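Local structure of oxidoreductase, 2OG-Fe oxygenase family protein, putative, expressed (Oryza sativa subsp. japonica, 5XEG) at residues A[29-34]-A[84-89]; A[58-63]-A[123-128]; A[163-168]-A[200-205]. The protein probably acts as an iron(II)- and 2-oxoglutarate-dependent dioxygenase of the AlkB family, this chain being the catalytic oxygenase part of a longer protein. All coordinates share one frame; numbering follows the deposited sequence.

Contact 1: residues A[29-34]-A[84-89]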
loop_
_atom_site.group_PDB
_atom_site.type_symbol
_atom_site.label_atom_id
_atom_site.label_comp_id
_atom_site.label_asym_id
_atom_site.label_seq_id
_atom_site.Cartn_x
_atom_site.Cartn_y
_atom_site.Cartn_z
ATOM N N ILE A 29 11.934 6.475 -0.632
ATOM C CA ILE A 29 12.754 5.825 0.354
ATOM C C ILE A 29 13.423 6.846 1.234
ATOM O O ILE A 29 13.371 6.722 2.445
ATOM C CB ILE A 29 13.837 4.878 -0.282
ATOM C CG1 ILE A 29 13.220 3.724 -1.099
ATOM C CG2 ILE A 29 14.790 4.350 0.821
ATOM C CD1 ILE A 29 12.290 2.796 -0.286
ATOM N N ARG A 30 14.092 7.856 0.645
ATOM C CA ARG A 30 14.766 8.859 1.448
ATOM C C ARG A 30 13.806 9.602 2.378
ATOM O O ARG A 30 14.139 9.778 3.525
ATOM C CB ARG A 30 15.608 9.824 0.577
ATOM C CG ARG A 30 16.834 9.166 -0.034
ATOM C CD ARG A 30 17.543 10.146 -0.971
ATOM N NE ARG A 30 18.697 9.571 -1.650
ATOM C CZ ARG A 30 19.200 10.039 -2.814
ATOM N NH1 ARG A 30 18.641 11.089 -3.447
ATOM N NH2 ARG A 30 20.255 9.437 -3.379
ATOM N N ARG A 31 12.640 10.013 1.900
ATOM C CA ARG A 31 11.670 10.697 2.773
ATOM C C ARG A 31 11.161 9.788 3.917
ATOM O O ARG A 31 11.094 10.185 5.063
ATOM C CB ARG A 31 10.477 11.169 1.983
ATOM C CG ARG A 31 10.723 12.351 1.053
ATOM C CD ARG A 31 9.482 12.582 0.257
ATOM N NE ARG A 31 9.648 13.675 -0.695
ATOM C CZ ARG A 31 9.338 14.947 -0.439
ATOM N NH1 ARG A 31 8.843 15.343 0.738
ATOM N NH2 ARG A 31 9.518 15.841 -1.391
ATOM N N CYS A 32 10.876 8.538 3.590
ATOM C CA CYS A 32 10.486 7.552 4.598
ATOM C C CYS A 32 11.564 7.176 5.601
ATOM O O CYS A 32 11.261 6.932 6.764
ATOM C CB CYS A 32 9.864 6.300 3.903
ATOM S SG CYS A 32 8.294 6.508 3.115
ATOM N N GLN A 33 12.859 7.135 5.185
ATOM C CA GLN A 33 13.930 6.925 6.098
ATOM C C GLN A 33 13.987 8.023 7.179
ATOM O O GLN A 33 14.177 7.729 8.400
ATOM C CB GLN A 33 15.262 6.838 5.365
ATOM C CG GLN A 33 15.430 5.570 4.579
ATOM C CD GLN A 33 16.613 5.626 3.662
ATOM O OE1 GLN A 33 16.987 6.713 3.191
ATOM N NE2 GLN A 33 17.210 4.494 3.405
ATOM N N LYS A 34 13.843 9.251 6.716
ATOM C CA LYS A 34 13.904 10.423 7.591
ATOM C C LYS A 34 12.633 10.569 8.456
ATOM O O LYS A 34 12.727 10.797 9.631
ATOM C CB LYS A 34 14.017 11.689 6.745
ATOM C CG LYS A 34 14.267 12.927 7.579
ATOM C CD LYS A 34 14.848 14.027 6.692
ATOM C CE LYS A 34 14.963 15.321 7.451
ATOM N NZ LYS A 34 16.119 15.279 8.392
ATOM N N SER A 84 2.693 14.858 7.878
ATOM C CA SER A 84 1.658 14.958 6.847
ATOM C C SER A 84 2.143 14.147 5.611
ATOM O O SER A 84 3.337 13.843 5.477
ATOM C CB SER A 84 1.343 16.396 6.485
ATOM O OG SER A 84 2.390 16.916 5.763
ATOM N N ILE A 85 1.209 13.817 4.739
ATOM C CA ILE A 85 1.545 13.136 3.482
ATOM C C ILE A 85 2.213 14.136 2.520
ATOM O O ILE A 85 1.612 15.161 2.177
ATOM C CB ILE A 85 0.283 12.581 2.805
ATOM C CG1 ILE A 85 -0.454 11.598 3.735
ATOM C CG2 ILE A 85 0.611 11.936 1.462
ATOM C CD1 ILE A 85 -1.859 11.253 3.328
ATOM N N PRO A 86 3.422 13.840 2.071
ATOM C CA PRO A 86 4.080 14.693 1.050
ATOM C C PRO A 86 3.190 14.890 -0.138
ATOM O O PRO A 86 2.444 13.987 -0.564
ATOM C CB PRO A 86 5.301 13.883 0.682
ATOM C CG PRO A 86 5.611 13.155 1.922
ATOM C CD PRO A 86 4.312 12.765 2.514
ATOM N N GLU A 87 3.185 16.101 -0.672
ATOM C CA GLU A 87 2.338 16.387 -1.851
ATOM C C GLU A 87 2.763 15.540 -3.072
ATOM O O GLU A 87 1.930 15.077 -3.876
ATOM C CB GLU A 87 2.389 17.887 -2.157
ATOM C CG GLU A 87 1.690 18.696 -1.049
ATOM C CD GLU A 87 1.640 20.208 -1.286
ATOM O OE1 GLU A 87 2.725 20.829 -1.469
ATOM O OE2 GLU A 87 0.513 20.772 -1.276
ATOM N N VAL A 88 4.036 15.293 -3.203
ATOM C CA VAL A 88 4.473 14.429 -4.303
ATOM C C VAL A 88 3.816 13.046 -4.236
ATOM O O VAL A 88 3.501 12.445 -5.279
ATOM C CB VAL A 88 5.994 14.338 -4.442
ATOM C CG1 VAL A 88 6.667 13.754 -3.210
ATOM C CG2 VAL A 88 6.372 13.497 -5.678
ATOM N N PHE A 89 3.615 12.524 -3.011
ATOM C CA PHE A 89 3.006 11.172 -2.877
ATOM C C PHE A 89 1.579 11.187 -3.389
ATOM O O PHE A 89 1.169 10.303 -4.143
ATOM C CB PHE A 89 3.003 10.724 -1.414
ATOM C CG PHE A 89 4.365 10.331 -0.858
ATOM C CD1 PHE A 89 5.549 10.553 -1.541
ATOM C CD2 PHE A 89 4.459 9.784 0.413
ATOM C CE1 PHE A 89 6.758 10.217 -0.978
ATOM C CE2 PHE A 89 5.671 9.425 0.974
ATOM C CZ PHE A 89 6.832 9.684 0.304
#

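Contact 2: residues A[58-63]-A[123-128]. With AKG (2-oxoglutaric acid), chain B.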
loop_
_atom_site.group_PDB
_atom_site.type_symbol
_atom_site.label_atom_id
_atom_site.label_comp_id
_atom_site.label_asym_id
_atom_site.label_seq_id
_atom_site.Cartn_x
_atom_site.Cartn_y
_atom_site.Cartn_z
ATOM N N MET A 58 4.293 3.020 10.248
ATOM C CA MET A 58 4.007 4.383 10.691
ATOM C C MET A 58 3.045 4.975 9.746
ATOM O O MET A 58 2.960 4.542 8.574
ATOM C CB MET A 58 5.290 5.243 10.747
ATOM C CG MET A 58 6.025 5.487 9.465
ATOM S SD MET A 58 7.166 6.993 9.441
ATOM C CE MET A 58 5.903 8.201 9.449
ATOM N N CYS A 59 2.267 5.930 10.249
ATOM C CA CYS A 59 1.270 6.581 9.437
ATOM C C CYS A 59 1.718 7.962 9.028
ATOM O O CYS A 59 2.442 8.637 9.790
ATOM C CB CYS A 59 -0.045 6.657 10.177
ATOM S SG CYS A 59 -0.792 4.979 10.420
ATOM N N LEU A 60 1.258 8.381 7.847
ATOM C CA LEU A 60 1.312 9.819 7.441
ATOM C C LEU A 60 -0.106 10.333 7.245
ATOM O O LEU A 60 -0.947 9.582 6.818
ATOM C CB LEU A 60 2.084 9.998 6.136
ATOM C CG LEU A 60 3.359 9.201 6.015
ATOM C CD1 LEU A 60 3.907 9.292 4.581
ATOM C CD2 LEU A 60 4.377 9.746 6.991
ATOM N N GLY A 61 -0.356 11.611 7.575
ATOM C CA GLY A 61 -1.693 12.190 7.513
ATOM C C GLY A 61 -2.430 11.861 8.783
ATOM O O GLY A 61 -1.932 12.174 9.873
ATOM N N LYS A 62 -3.538 11.140 8.679
ATOM C CA LYS A 62 -4.197 10.602 9.833
ATOM C C LYS A 62 -3.478 9.402 10.407
ATOM O O LYS A 62 -2.774 8.689 9.718
ATOM C CB LYS A 62 -5.632 10.230 9.521
ATOM C CG LYS A 62 -6.446 11.451 9.189
ATOM C CD LYS A 62 -7.677 11.041 8.408
ATOM C CE LYS A 62 -8.484 9.965 9.102
ATOM N NZ LYS A 62 -8.788 10.322 10.523
ATOM N N ASN A 63 -3.630 9.203 11.698
ATOM C CA ASN A 63 -3.089 8.038 12.298
ATOM C C ASN A 63 -4.115 6.958 12.278
ATOM O O ASN A 63 -5.295 7.222 12.622
ATOM C CB ASN A 63 -2.716 8.274 13.752
ATOM C CG ASN A 63 -1.931 7.104 14.298
ATOM O OD1 ASN A 63 -0.890 6.762 13.784
ATOM N ND2 ASN A 63 -2.459 6.456 15.315
ATOM N N ASP A 123 -6.111 10.757 2.765
ATOM C CA ASP A 123 -5.749 11.456 3.995
ATOM C C ASP A 123 -5.061 10.534 4.936
ATOM O O ASP A 123 -4.701 10.969 6.054
ATOM C CB ASP A 123 -6.950 12.148 4.674
ATOM C CG ASP A 123 -8.122 11.246 4.880
ATOM O OD1 ASP A 123 -8.070 10.033 4.638
ATOM O OD2 ASP A 123 -9.130 11.739 5.362
ATOM N N ILE A 124 -4.806 9.276 4.500
ATOM C CA ILE A 124 -3.842 8.471 5.253
ATOM C C ILE A 124 -2.949 7.701 4.335
ATOM O O ILE A 124 -3.409 7.241 3.299
ATOM C CB ILE A 124 -4.482 7.481 6.241
ATOM C CG1 ILE A 124 -3.375 6.535 6.832
ATOM C CG2 ILE A 124 -5.546 6.674 5.559
ATOM C CD1 ILE A 124 -3.673 5.741 8.077
ATOM N N CYS A 125 -1.693 7.574 4.762
ATOM C CA CYS A 125 -0.763 6.690 4.173
ATOM C C CYS A 125 -0.182 5.789 5.257
ATOM O O CYS A 125 0.511 6.265 6.190
ATOM C CB CYS A 125 0.284 7.456 3.513
ATOM S SG CYS A 125 1.600 6.457 2.753
ATOM N N LEU A 126 -0.479 4.501 5.169
ATOM C CA LEU A 126 0.150 3.588 6.078
ATOM C C LEU A 126 1.458 3.139 5.381
ATOM O O LEU A 126 1.436 2.623 4.230
ATOM C CB LEU A 126 -0.756 2.419 6.294
ATOM C CG LEU A 126 -0.605 1.498 7.469
ATOM C CD1 LEU A 126 -1.634 0.378 7.305
ATOM C CD2 LEU A 126 0.798 0.975 7.679
ATOM N N VAL A 127 2.559 3.337 6.081
ATOM C CA VAL A 127 3.863 2.898 5.683
ATOM C C VAL A 127 4.248 1.677 6.508
ATOM O O VAL A 127 4.449 1.768 7.738
ATOM C CB VAL A 127 4.900 4.023 5.899
ATOM C CG1 VAL A 127 6.238 3.671 5.235
ATOM C CG2 VAL A 127 4.315 5.340 5.371
ATOM N N ASN A 128 4.380 0.551 5.801
ATOM C CA ASN A 128 4.730 -0.735 6.344
ATOM C C ASN A 128 6.155 -1.072 5.912
ATOM O O ASN A 128 6.468 -1.039 4.700
ATOM C CB ASN A 128 3.793 -1.812 5.741
ATOM C CG ASN A 128 2.379 -1.708 6.207
ATOM O OD1 ASN A 128 2.105 -1.814 7.413
ATOM N ND2 ASN A 128 1.456 -1.525 5.277
HETATM C C1 AKG B . -2.032 -3.041 4.941
HETATM O O1 AKG B . -3.223 -2.745 5.179
HETATM O O2 AKG B . -1.099 -2.699 5.700
HETATM C C2 AKG B . -1.719 -3.809 3.740
HETATM O O5 AKG B . -2.526 -4.612 3.299
HETATM C C3 AKG B . -0.395 -3.606 3.044
HETATM C C4 AKG B . -0.069 -4.834 2.204
HETATM C C5 AKG B . 1.287 -4.660 1.561
HETATM O O3 AKG B . 1.360 -4.655 0.314
HETATM O O4 AKG B . 2.286 -4.527 2.303
#

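Contact 3: residues A[163-168]-A[200-205]. With AKG (2-oxoglutaric acid), chain B.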
loop_
_atom_site.group_PDB
_atom_site.type_symbol
_atom_site.label_atom_id
_atom_site.label_comp_id
_atom_site.label_asym_id
_atom_site.label_seq_id
_atom_site.Cartn_x
_atom_site.Cartn_y
_atom_site.Cartn_z
ATOM N N THR A 163 10.568 -7.992 -3.535
ATOM C CA THR A 163 9.255 -8.410 -4.025
ATOM C C THR A 163 8.443 -9.023 -2.921
ATOM O O THR A 163 8.966 -9.808 -2.080
ATOM C CB THR A 163 9.458 -9.370 -5.176
ATOM O OG1 THR A 163 10.093 -8.675 -6.240
ATOM C CG2 THR A 163 8.149 -9.974 -5.671
ATOM N N ALA A 164 7.139 -8.694 -2.879
ATOM C CA ALA A 164 6.212 -9.432 -2.010
ATOM C C ALA A 164 5.346 -10.406 -2.826
ATOM O O ALA A 164 4.948 -10.073 -3.951
ATOM C CB ALA A 164 5.283 -8.453 -1.328
ATOM N N GLU A 165 5.068 -11.586 -2.248
ATOM C CA GLU A 165 3.990 -12.456 -2.725
ATOM C C GLU A 165 2.681 -11.932 -2.054
ATOM O O GLU A 165 2.569 -11.975 -0.856
ATOM C CB GLU A 165 4.314 -13.910 -2.402
ATOM C CG GLU A 165 5.626 -14.336 -3.032
ATOM C CD GLU A 165 6.022 -15.810 -2.883
ATOM O OE1 GLU A 165 5.194 -16.683 -2.512
ATOM O OE2 GLU A 165 7.178 -16.097 -3.262
ATOM N N PHE A 166 1.803 -11.340 -2.816
ATOM C CA PHE A 166 0.595 -10.717 -2.287
ATOM C C PHE A 166 -0.581 -11.617 -2.562
ATOM O O PHE A 166 -0.836 -12.009 -3.729
ATOM C CB PHE A 166 0.431 -9.359 -2.994
ATOM C CG PHE A 166 -0.726 -8.543 -2.555
ATOM C CD1 PHE A 166 -0.643 -7.771 -1.397
ATOM C CD2 PHE A 166 -1.891 -8.490 -3.317
ATOM C CE1 PHE A 166 -1.723 -6.981 -1.009
ATOM C CE2 PHE A 166 -2.963 -7.717 -2.910
ATOM C CZ PHE A 166 -2.863 -6.928 -1.811
ATOM N N LEU A 167 -1.330 -11.934 -1.522
ATOM C CA LEU A 167 -2.509 -12.812 -1.649
ATOM C C LEU A 167 -3.778 -11.929 -1.724
ATOM O O LEU A 167 -3.878 -10.921 -1.020
ATOM C CB LEU A 167 -2.665 -13.693 -0.410
ATOM C CG LEU A 167 -2.041 -15.063 -0.344
ATOM C CD1 LEU A 167 -0.840 -15.226 -1.205
ATOM C CD2 LEU A 167 -1.904 -15.547 1.100
ATOM N N TYR A 168 -4.775 -12.360 -2.480
ATOM C CA TYR A 168 -6.036 -11.617 -2.531
ATOM C C TYR A 168 -7.172 -12.515 -2.899
ATOM O O TYR A 168 -6.990 -13.462 -3.678
ATOM C CB TYR A 168 -5.996 -10.450 -3.554
ATOM C CG TYR A 168 -5.698 -10.811 -4.957
ATOM C CD1 TYR A 168 -4.426 -11.047 -5.358
ATOM C CD2 TYR A 168 -6.723 -10.866 -5.927
ATOM C CE1 TYR A 168 -4.108 -11.343 -6.693
ATOM C CE2 TYR A 168 -6.448 -11.189 -7.253
ATOM C CZ TYR A 168 -5.176 -11.434 -7.651
ATOM O OH TYR A 168 -4.902 -11.724 -8.961
ATOM N N GLY A 200 -3.236 -9.843 1.728
ATOM C CA GLY A 200 -2.128 -9.881 2.677
ATOM C C GLY A 200 -0.816 -10.240 1.961
ATOM O O GLY A 200 -0.786 -10.348 0.755
ATOM N N VAL A 201 0.259 -10.374 2.739
ATOM C CA VAL A 201 1.602 -10.602 2.196
ATOM C C VAL A 201 2.081 -11.958 2.796
ATOM O O VAL A 201 2.242 -12.067 4.002
ATOM C CB VAL A 201 2.558 -9.442 2.547
ATOM C CG1 VAL A 201 3.970 -9.803 2.106
ATOM C CG2 VAL A 201 2.132 -8.179 1.861
ATOM N N SER A 202 2.251 -12.968 1.937
ATOM C CA SER A 202 2.601 -14.291 2.410
ATOM C C SER A 202 4.072 -14.493 2.549
ATOM O O SER A 202 4.511 -15.399 3.285
ATOM C CB SER A 202 2.010 -15.366 1.484
ATOM O OG SER A 202 2.368 -15.098 0.165
ATOM N N ARG A 203 4.858 -13.686 1.841
ATOM C CA ARG A 203 6.324 -13.890 1.791
ATOM C C ARG A 203 6.955 -12.647 1.182
ATOM O O ARG A 203 6.372 -11.990 0.283
ATOM C CB ARG A 203 6.644 -15.078 0.878
ATOM C CG ARG A 203 8.134 -15.455 0.894
ATOM C CD ARG A 203 8.409 -16.443 -0.212
ATOM N NE ARG A 203 9.799 -16.950 -0.257
ATOM C CZ ARG A 203 10.227 -17.870 0.578
ATOM N NH1 ARG A 203 9.412 -18.323 1.553
ATOM N NH2 ARG A 203 11.464 -18.361 0.438
ATOM N N ILE A 204 8.142 -12.330 1.641
ATOM C CA ILE A 204 9.014 -11.381 1.017
ATOM C C ILE A 204 10.097 -12.191 0.282
ATOM O O ILE A 204 10.683 -13.066 0.910
ATOM C CB ILE A 204 9.666 -10.412 2.016
ATOM C CG1 ILE A 204 8.660 -9.667 2.865
ATOM C CG2 ILE A 204 10.594 -9.445 1.256
ATOM C CD1 ILE A 204 7.709 -8.846 2.055
ATOM N N LYS A 205 10.328 -11.934 -1.012
ATOM C CA LYS A 205 11.387 -12.684 -1.759
ATOM C C LYS A 205 12.725 -12.029 -1.496
ATOM O O LYS A 205 12.958 -10.892 -1.887
ATOM C CB LYS A 205 11.047 -12.679 -3.260
ATOM C CG LYS A 205 9.717 -13.310 -3.581
ATOM C CD LYS A 205 9.630 -13.546 -5.069
ATOM C CE LYS A 205 8.268 -13.895 -5.548
ATOM N NZ LYS A 205 8.050 -15.351 -5.487
HETATM C C1 AKG B . -2.032 -3.041 4.941
HETATM O O1 AKG B . -3.223 -2.745 5.179
HETATM O O2 AKG B . -1.099 -2.699 5.700
HETATM C C2 AKG B . -1.719 -3.809 3.740
HETATM O O5 AKG B . -2.526 -4.612 3.299
HETATM C C3 AKG B . -0.395 -3.606 3.044
HETATM C C4 AKG B . -0.069 -4.834 2.204
HETATM C C5 AKG B . 1.287 -4.660 1.561
HETATM O O3 AKG B . 1.360 -4.655 0.314
HETATM O O4 AKG B . 2.286 -4.527 2.303
#

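Contact 1: residues A[29-34]-A[84-89]
R31 reaches from helix 22-37 onto the start of helix 87-107 and meets three side chains there, P86, V88 and F89. Its aliphatic part does the first touching: CD of R31 rests 3.8 Å from CE1 of F89, nearly as close to CZ, at an oblique approach to the ring. Further out, CG1 of V88 lies over one face of the guanidinium, 3.9 Å from NE of R31. The far end of the arginine grazes the proline, with NH1 of R31 3.8 Å from CB of P86. The guanidinium plane lies beyond the phenyl ring, turned 70° from it; what meets the ring is the methylene CD, so the pair is not a stack. C32, one residue on, adds a looser apolar touch deeper in, its SG 4.5 Å from CE2 of F89.

Chain conformation sets these positions. The R31 chain runs straight from CG to NE, which carries the charged group beyond the phenyl ring to the valine and proline. V88 turns CG1 between its own backbone N and carbonyl carbon (chi1 61°), the orientation that presents this methyl to the guanidinium. P86 occupies the N-cap position, and its CG sits 3.8 Å above the centre of the F89 ring, covering that face. Beyond the first shell, F89 packs on I28, L60, L226 and F228, while C32 touches L224.

NE of R31 forms a salt bridge to D27 within its own helix. Since the two segments share no hydrogen bond, their association is one of van der Waals contact: the arginine lends its methylenes and a guanidinium face to an apolar surface, while the carboxylate of D27 probably balances its charge.

Contact 2: residues A[58-63]-A[123-128]
The carboxylate of D123 has CD of K62 over one face, 3.4 Å from OD2, so the lysine offers a methylene to the acid while its charged end bends off, leaving NZ of K62 5.4 Å from OD2 of D123, too far for a salt bridge. This pair closes one end of an antiparallel pairing at the margin of the large sheet of a double-stranded beta-helix, the fold of 2-oxoglutarate oxygenases. M58 and V127 form a hydrogen-bonded pair in both directions, as do L60 and C125; C59 and L126 form the non-hydrogen-bonded pair between them. A final backbone bond, 2.9 Å from N of K62 to O of D123, carries the pairing past the corner of the chain at L60. D123 and I124 together face R229 on the other neighbouring strand, a classic beta bulge.

The strands divide their side chains between two faces. M58, L60, C125 and V127 share one, where CG of M58 lies 4.0 Å from CB of V127, the two side chains running side by side, and CG of L60 is equally near CG2 of V127. C59 and L126 share the other, and SG of C59 touches CD1 of I124 at 3.8 Å. I124 reaches it with CG1 anti to the backbone N (chi1 172°) and an extended end. This second face leads to the cosubstrate, 2-oxoglutarate. The amide of N128 is gripped by R48 at OD1 and by N225 at ND2, which fixes its rotation; ND2 of N128 also donates a hydrogen bond of 2.8 Å to O2 of 2-oxoglutarate.

Contact 3: residues A[163-168]-A[200-205]
S202 fits against both branches of L167: its CB lies 3.9 Å from CD1 and from CD2 of L167, and its OG is closer still to CD1, at 3.5 Å. Strand 198-204 carries an extra residue here: A164 pairs with I204 and F166 with V201, so S202 and R203 both stand opposite E165, a beta bulge. O of E165 accepts the backbone N of S202 at 3.0 Å, with a weak second bond from OG, while N of E165 donates to O of R203. The pairing resumes on either side: L167 and G200 exchange backbone bonds in both directions, and N of K205 donates to O of T163.

The extended side chain of E165 runs alongside R203, its OE2 near CD of the arginine. K205 crosses the glutamate at about a right angle and, bent at its end (chi4 -89°), brings NZ onto OE2 of E165 from above the carboxylate plane in a salt bridge; the modelled 2.5 Å is short enough to be doubtful. The lysine methylenes also pack on T163, CG2 of T163 lying 3.9 Å from CD of K205.

On the opposite face of the sheet the short side chain of A164 lies against two branched ones, its CB 3.9 Å from CG1 of V201, with CD1 of I204 a little further off. The other valine methyl, CG2 of V201, lies at the edge of the F166 ring and also meets C5 of 2-oxoglutarate at 3.6 Å. V201 and F166 thus give the 2-oxoglutarate site an apolar side, in the smaller sheet of the double-stranded beta-helix, close to the metal-binding H199.

Contacts 1 and 2 adjoin, their centres 11 Å apart, and interlock along the chain: 29-34, 58-63, 84-89 and 123-128 follow in alternating order. I85, beside the helix start, packs on L60, G61 and the D123-I124 backbone, joining the helical layer to the edge of the larger sheet. Contact 3 closes later, in the smaller sheet across the centre of the chain, about 23 Å from contact 1 and 20 Å from contact 2, centre to centre. Contacts 2 and 3 do not touch, yet both meet the same 2-oxoglutarate. The cosubstrate is thus held between two sheets, while contact 1 lies where two helices meet outside one of them.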